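Local coordinates for Low density lipoprotein receptor adapter protein 1 (Rattus norvegicus, PDB 3SO6) that acts as a clathrin-associated sorting adaptor, its phosphotyrosine-binding domain gripping the NPXY internalization motif of the LDL receptor for endocytosis in polarized cells, at residues R73-C77 against A88-Q94. Residues are numbered along the deposited sequence; the frame is centred on the assembly and turned at random. Where two conformers were deposited one is given.
Sequences RISYC and AYIAQSQ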
loop_
_atom_site.group_PDB
_atom_site.type_symbol
_atom_site.label_atom_id
_atom_site.label_comp_id
_atom_site.label_asym_id
_atom_site.label_seq_id
_atom_site.Cartn_x
_atom_site.Cartn_y
_atom_site.Cartn_z
ATOM N N ARG A 73 6.611 8.573 -0.497
ATOM C CA ARG A 73 6.815 7.820 0.732
ATOM C C ARG A 73 6.736 6.304 0.561
ATOM O O ARG A 73 7.106 5.574 1.508
ATOM C CB ARG A 73 5.747 8.227 1.753
ATOM C CG ARG A 73 5.903 9.658 2.270
ATOM C CD ARG A 73 4.659 10.085 3.123
ATOM N NE ARG A 73 4.377 9.113 4.170
ATOM C CZ ARG A 73 3.190 8.911 4.752
ATOM N NH1 ARG A 73 2.127 9.628 4.435
ATOM N NH2 ARG A 73 3.010 7.913 5.638
ATOM N N ILE A 74 6.113 5.805 -0.533
ATOM C CA ILE A 74 5.770 4.379 -0.652
ATOM C C ILE A 74 6.961 3.739 -1.337
ATOM O O ILE A 74 7.380 4.215 -2.419
ATOM C CB ILE A 74 4.479 4.187 -1.476
ATOM C CG1 ILE A 74 3.285 4.927 -0.847
ATOM C CG2 ILE A 74 4.270 2.702 -1.689
ATOM C CD1 ILE A 74 2.040 4.953 -1.768
ATOM N N SER A 75 7.563 2.730 -0.707
ATOM C CA SER A 75 8.728 2.090 -1.297
ATOM C C SER A 75 8.415 0.876 -2.070
ATOM O O SER A 75 9.182 0.517 -2.976
ATOM C CB SER A 75 9.741 1.735 -0.197
ATOM O OG SER A 75 9.066 1.062 0.832
ATOM N N TYR A 76 7.311 0.183 -1.753
ATOM C CA TYR A 76 7.153 -1.223 -2.217
ATOM C C TYR A 76 5.681 -1.593 -2.101
ATOM O O TYR A 76 5.010 -1.135 -1.158
ATOM C CB TYR A 76 8.019 -2.106 -1.280
ATOM C CG TYR A 76 8.263 -3.541 -1.771
ATOM C CD1 TYR A 76 9.143 -3.830 -2.798
ATOM C CD2 TYR A 76 7.605 -4.637 -1.146
ATOM C CE1 TYR A 76 9.367 -5.136 -3.192
ATOM C CE2 TYR A 76 7.805 -5.930 -1.579
ATOM C CZ TYR A 76 8.677 -6.181 -2.592
ATOM O OH TYR A 76 8.846 -7.477 -3.016
ATOM N N CYS A 77 5.200 -2.481 -2.968
ATOM C CA CYS A 77 3.922 -3.058 -2.759
ATOM C C CYS A 77 3.911 -4.518 -3.189
ATOM O O CYS A 77 4.773 -4.939 -3.949
ATOM C CB CYS A 77 2.788 -2.285 -3.426
ATOM S SG CYS A 77 2.795 -2.343 -5.222
ATOM N N ALA A 88 -0.428 -5.434 0.258
ATOM C CA ALA A 88 0.218 -4.611 1.276
ATOM C C ALA A 88 1.151 -3.622 0.598
ATOM O O ALA A 88 1.703 -3.855 -0.518
ATOM C CB ALA A 88 0.966 -5.474 2.337
ATOM N N TYR A 89 1.401 -2.534 1.294
ATOM C CA TYR A 89 2.488 -1.606 0.884
ATOM C C TYR A 89 3.403 -1.295 2.003
ATOM O O TYR A 89 3.009 -1.482 3.192
ATOM C CB TYR A 89 1.921 -0.342 0.203
ATOM C CG TYR A 89 1.159 0.588 1.115
ATOM C CD1 TYR A 89 1.861 1.489 1.928
ATOM C CD2 TYR A 89 -0.228 0.510 1.259
ATOM C CE1 TYR A 89 1.223 2.312 2.808
ATOM C CE2 TYR A 89 -0.935 1.401 2.162
ATOM C CZ TYR A 89 -0.159 2.282 2.917
ATOM O OH TYR A 89 -0.811 3.108 3.813
ATOM N N ILE A 90 4.616 -0.853 1.701
ATOM C CA ILE A 90 5.535 -0.350 2.745
ATOM C C ILE A 90 5.639 1.179 2.457
ATOM O O ILE A 90 5.891 1.570 1.281
ATOM C CB ILE A 90 6.892 -1.030 2.698
ATOM C CG1 ILE A 90 6.714 -2.546 2.969
ATOM C CG2 ILE A 90 7.826 -0.445 3.721
ATOM C CD1 ILE A 90 7.977 -3.399 2.793
ATOM N N ALA A 91 5.568 2.013 3.510
ATOM C CA ALA A 91 5.805 3.414 3.319
ATOM C C ALA A 91 6.482 3.975 4.528
ATOM O O ALA A 91 6.186 3.571 5.662
ATOM C CB ALA A 91 4.477 4.141 3.121
ATOM N N GLN A 92 7.360 4.940 4.280
ATOM C CA GLN A 92 8.015 5.624 5.365
ATOM C C GLN A 92 6.959 6.575 5.972
ATOM O O GLN A 92 6.141 7.191 5.269
ATOM C CB GLN A 92 9.176 6.499 4.813
ATOM C CG GLN A 92 9.991 7.208 5.898
ATOM C CD GLN A 92 11.404 7.507 5.415
ATOM O OE1 GLN A 92 11.599 8.096 4.345
ATOM N NE2 GLN A 92 12.419 7.187 6.274
ATOM N N SER A 93 7.032 6.756 7.294
ATOM C CA SER A 93 6.056 7.592 8.036
ATOM C C SER A 93 6.253 9.054 7.595
ATOM O O SER A 93 7.337 9.430 7.170
ATOM C CB SER A 93 6.290 7.471 9.555
ATOM O OG SER A 93 5.785 8.618 10.240
ATOM N N GLN A 94 5.229 9.874 7.719
ATOM C CA GLN A 94 5.351 11.317 7.322
ATOM C C GLN A 94 6.061 12.117 8.391
ATOM O O GLN A 94 6.669 13.178 8.119
ATOM C CB GLN A 94 3.963 11.879 7.019
ATOM C CG GLN A 94 3.862 13.302 6.468
ATOM C CD GLN A 94 2.373 13.634 6.219
ATOM O OE1 GLN A 94 1.483 12.936 6.771
ATOM N NE2 GLN A 94 2.089 14.650 5.389
HETATM O O HOH W 1 3.693 4.974 6.401
#
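Arg73 turns its guanidinium edge-on to the backbone of Gln92: NE donates a hydrogen bond of 2.8 Å to Gln92 O, N-H...O angle 163°, with the oxygen in the guanidinium plane, and NH2 adds a weak bond to the same carbonyl. A bend at chi3 (52°) turns NE and NH2 to that oxygen, while Gln94 N sits over one face, toward the rim. Since Gln92 N also bonds to Arg73 O, both backbone polar groups of Gln92 are used by one residue. A water links NH2, weakly, to Ala91 O, and Glu67 takes NH2 in a salt bridge. With an alanine here, Gln92 O is likely to lose both side-chain donors and Glu67 this charged partner.

Further along the antiparallel hairpin, a beta bulge at Ser75 shifts the register. Ile90 O accepts from Ser75 N at 2.8 Å, and Ile90 N gives to Tyr76 O. On one face Ile74 CG1 packs 4.2 Å from Ala91 CB and Cys77 CB lies alongside Tyr89 CB; Ile74 and Cys77 also touch Phe123 of helix 109-131. On the other, Ser75 OG, bonded to Pro19 O, lies 3.5 Å from Ile90 CG2. Tyr76 and Cys77 also pair with the bound peptide, so these bonds probably help keep the bulged edge strand in place for it.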